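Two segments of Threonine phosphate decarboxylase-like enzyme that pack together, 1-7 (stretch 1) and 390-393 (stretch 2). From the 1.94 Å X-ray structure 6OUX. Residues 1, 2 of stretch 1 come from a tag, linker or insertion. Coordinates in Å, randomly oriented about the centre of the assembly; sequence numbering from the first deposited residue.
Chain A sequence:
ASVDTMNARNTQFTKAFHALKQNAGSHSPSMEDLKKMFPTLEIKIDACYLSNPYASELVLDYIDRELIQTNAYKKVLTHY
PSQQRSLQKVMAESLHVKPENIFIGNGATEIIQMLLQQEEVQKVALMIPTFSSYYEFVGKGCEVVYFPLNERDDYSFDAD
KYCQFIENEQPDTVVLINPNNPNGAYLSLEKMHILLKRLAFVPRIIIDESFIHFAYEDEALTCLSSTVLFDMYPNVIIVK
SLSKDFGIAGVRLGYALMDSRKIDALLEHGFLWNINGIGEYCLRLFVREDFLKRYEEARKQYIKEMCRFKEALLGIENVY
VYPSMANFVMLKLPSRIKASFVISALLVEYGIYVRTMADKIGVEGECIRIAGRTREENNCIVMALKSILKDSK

Stretch 1, residues 1-7: ASVDTMN
Stretch 2, residues 390-393: KDSK

Chain termini can meet through a few side chains without pairing their backbones, and here the two ends of one chain, where touching residues are at least 387 apart in sequence, illustrate the pattern. Stretch 1 leaves Ser 2 extended (phi/psi -65/157) and turns helical at Val 3 (-55/-42), and Met 6 (-58/-39) keeps the same backbone conformation, with Met 6 N hydrogen-bonded to Ser 2 O at 3.0 Å and Asn 7 N to Val 3 O at 2.9 Å. Stretch 2 is irregular: Lys 390 -62/133, Asp 391 -55/-62, Ser 392 104/-171, then Lys 393 with phi 62. The nearest CA atoms, of Val 3 and Lys 393, lie 6.0 Å apart.

Tag-derived Ser 2 (chi1 p) caps the helix, its OG accepting from Thr 5 N at 3.1 Å. Val 3 (chi1 t) points sideways, its CG1 3.2 Å from Asp 391 O and its CG2 3.6 Å from Lys 393 CB; a compact branched side chain thus meets both backbone and aliphatic surface. Lys 393 runs t, t, t, p, long enough for NZ to donate to the carbonyl Ala 1 O, a tag residue, at 2.7 Å. Met 6 (m, t, t) brings its CE to 3.8 Å from Lys 393 NZ. Only 246 Å² is buried in total, with Lys 393 contributing most.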

# COMPACT_ATOMS: atom_id res chain seq x y z
N ALA A 1 -11.69 11.98 -50.05
CA ALA A 1 -12.81 11.18 -50.60
C ALA A 1 -12.50 9.68 -50.56
O ALA A 1 -13.39 8.97 -50.16
CB ALA A 1 -13.21 11.63 -52.01
N SER A 2 -11.30 9.19 -50.93
CA SER A 2 -11.06 7.71 -50.96
C SER A 2 -11.16 7.12 -49.54
O SER A 2 -10.99 7.83 -48.55
CB SER A 2 -9.71 7.28 -51.58
OG SER A 2 -8.64 7.38 -50.63
N VAL A 3 -11.44 5.82 -49.47
CA VAL A 3 -11.51 5.12 -48.18
C VAL A 3 -10.18 5.33 -47.38
O VAL A 3 -10.24 5.53 -46.16
CB VAL A 3 -11.77 3.59 -48.37
CG1 VAL A 3 -11.76 2.87 -47.03
CG2 VAL A 3 -13.07 3.31 -49.12
N ASP A 4 -9.02 5.26 -48.07
CA ASP A 4 -7.67 5.42 -47.42
C ASP A 4 -7.50 6.85 -46.86
O ASP A 4 -6.98 7.05 -45.77
CB ASP A 4 -6.50 5.11 -48.39
CG ASP A 4 -6.61 3.72 -49.11
OD1 ASP A 4 -7.66 3.45 -49.72
OD2 ASP A 4 -5.64 2.91 -49.12
N THR A 5 -7.94 7.85 -47.61
CA THR A 5 -7.89 9.26 -47.14
C THR A 5 -8.77 9.43 -45.90
O THR A 5 -8.33 10.02 -44.92
CB THR A 5 -8.22 10.27 -48.27
OG1 THR A 5 -7.29 10.09 -49.37
CG2 THR A 5 -8.10 11.69 -47.79
N MET A 6 -9.99 8.87 -45.96
CA MET A 6 -10.95 8.92 -44.86
C MET A 6 -10.30 8.29 -43.62
O MET A 6 -10.42 8.78 -42.50
CB MET A 6 -12.29 8.20 -45.25
CG MET A 6 -13.13 8.94 -46.32
SD MET A 6 -14.67 8.11 -46.93
CE MET A 6 -15.52 9.59 -47.54
N ASN A 7 -9.56 7.22 -43.84
CA ASN A 7 -8.85 6.57 -42.74
C ASN A 7 -7.65 7.30 -42.14
O ASN A 7 -7.13 6.85 -41.12
CB ASN A 7 -8.48 5.14 -43.15
CG ASN A 7 -9.71 4.24 -43.26
OD1 ASN A 7 -10.81 4.59 -42.78
ND2 ASN A 7 -9.55 3.11 -43.92
N LYS A 390 -15.51 -1.27 -40.79
CA LYS A 390 -16.23 -1.51 -42.04
C LYS A 390 -15.24 -1.23 -43.19
O LYS A 390 -14.55 -0.21 -43.14
CB LYS A 390 -17.39 -0.53 -42.11
CG LYS A 390 -18.60 -1.00 -42.91
CD LYS A 390 -19.63 0.12 -42.97
CE LYS A 390 -20.84 -0.30 -43.79
NZ LYS A 390 -21.85 0.80 -43.72
N ASP A 391 -15.13 -2.09 -44.20
CA ASP A 391 -14.22 -1.71 -45.33
C ASP A 391 -14.57 -0.33 -45.95
O ASP A 391 -13.73 0.55 -45.90
CB ASP A 391 -13.95 -2.85 -46.35
CG ASP A 391 -12.43 -3.17 -46.47
OD1 ASP A 391 -11.64 -2.67 -45.63
OD2 ASP A 391 -12.03 -3.90 -47.41
N SER A 392 -15.77 -0.14 -46.52
CA SER A 392 -16.53 1.17 -46.42
C SER A 392 -16.62 2.16 -47.61
O SER A 392 -16.24 1.84 -48.76
CB SER A 392 -16.09 1.95 -45.17
OG SER A 392 -17.00 2.98 -44.83
N LYS A 393 -17.16 3.34 -47.28
CA LYS A 393 -17.45 4.47 -48.19
C LYS A 393 -18.45 3.98 -49.19
O LYS A 393 -18.07 3.25 -50.11
CB LYS A 393 -16.21 5.03 -48.91
CG LYS A 393 -16.46 6.18 -49.90
CD LYS A 393 -15.22 6.49 -50.74
CE LYS A 393 -15.51 7.54 -51.80
NZ LYS A 393 -15.82 8.92 -51.26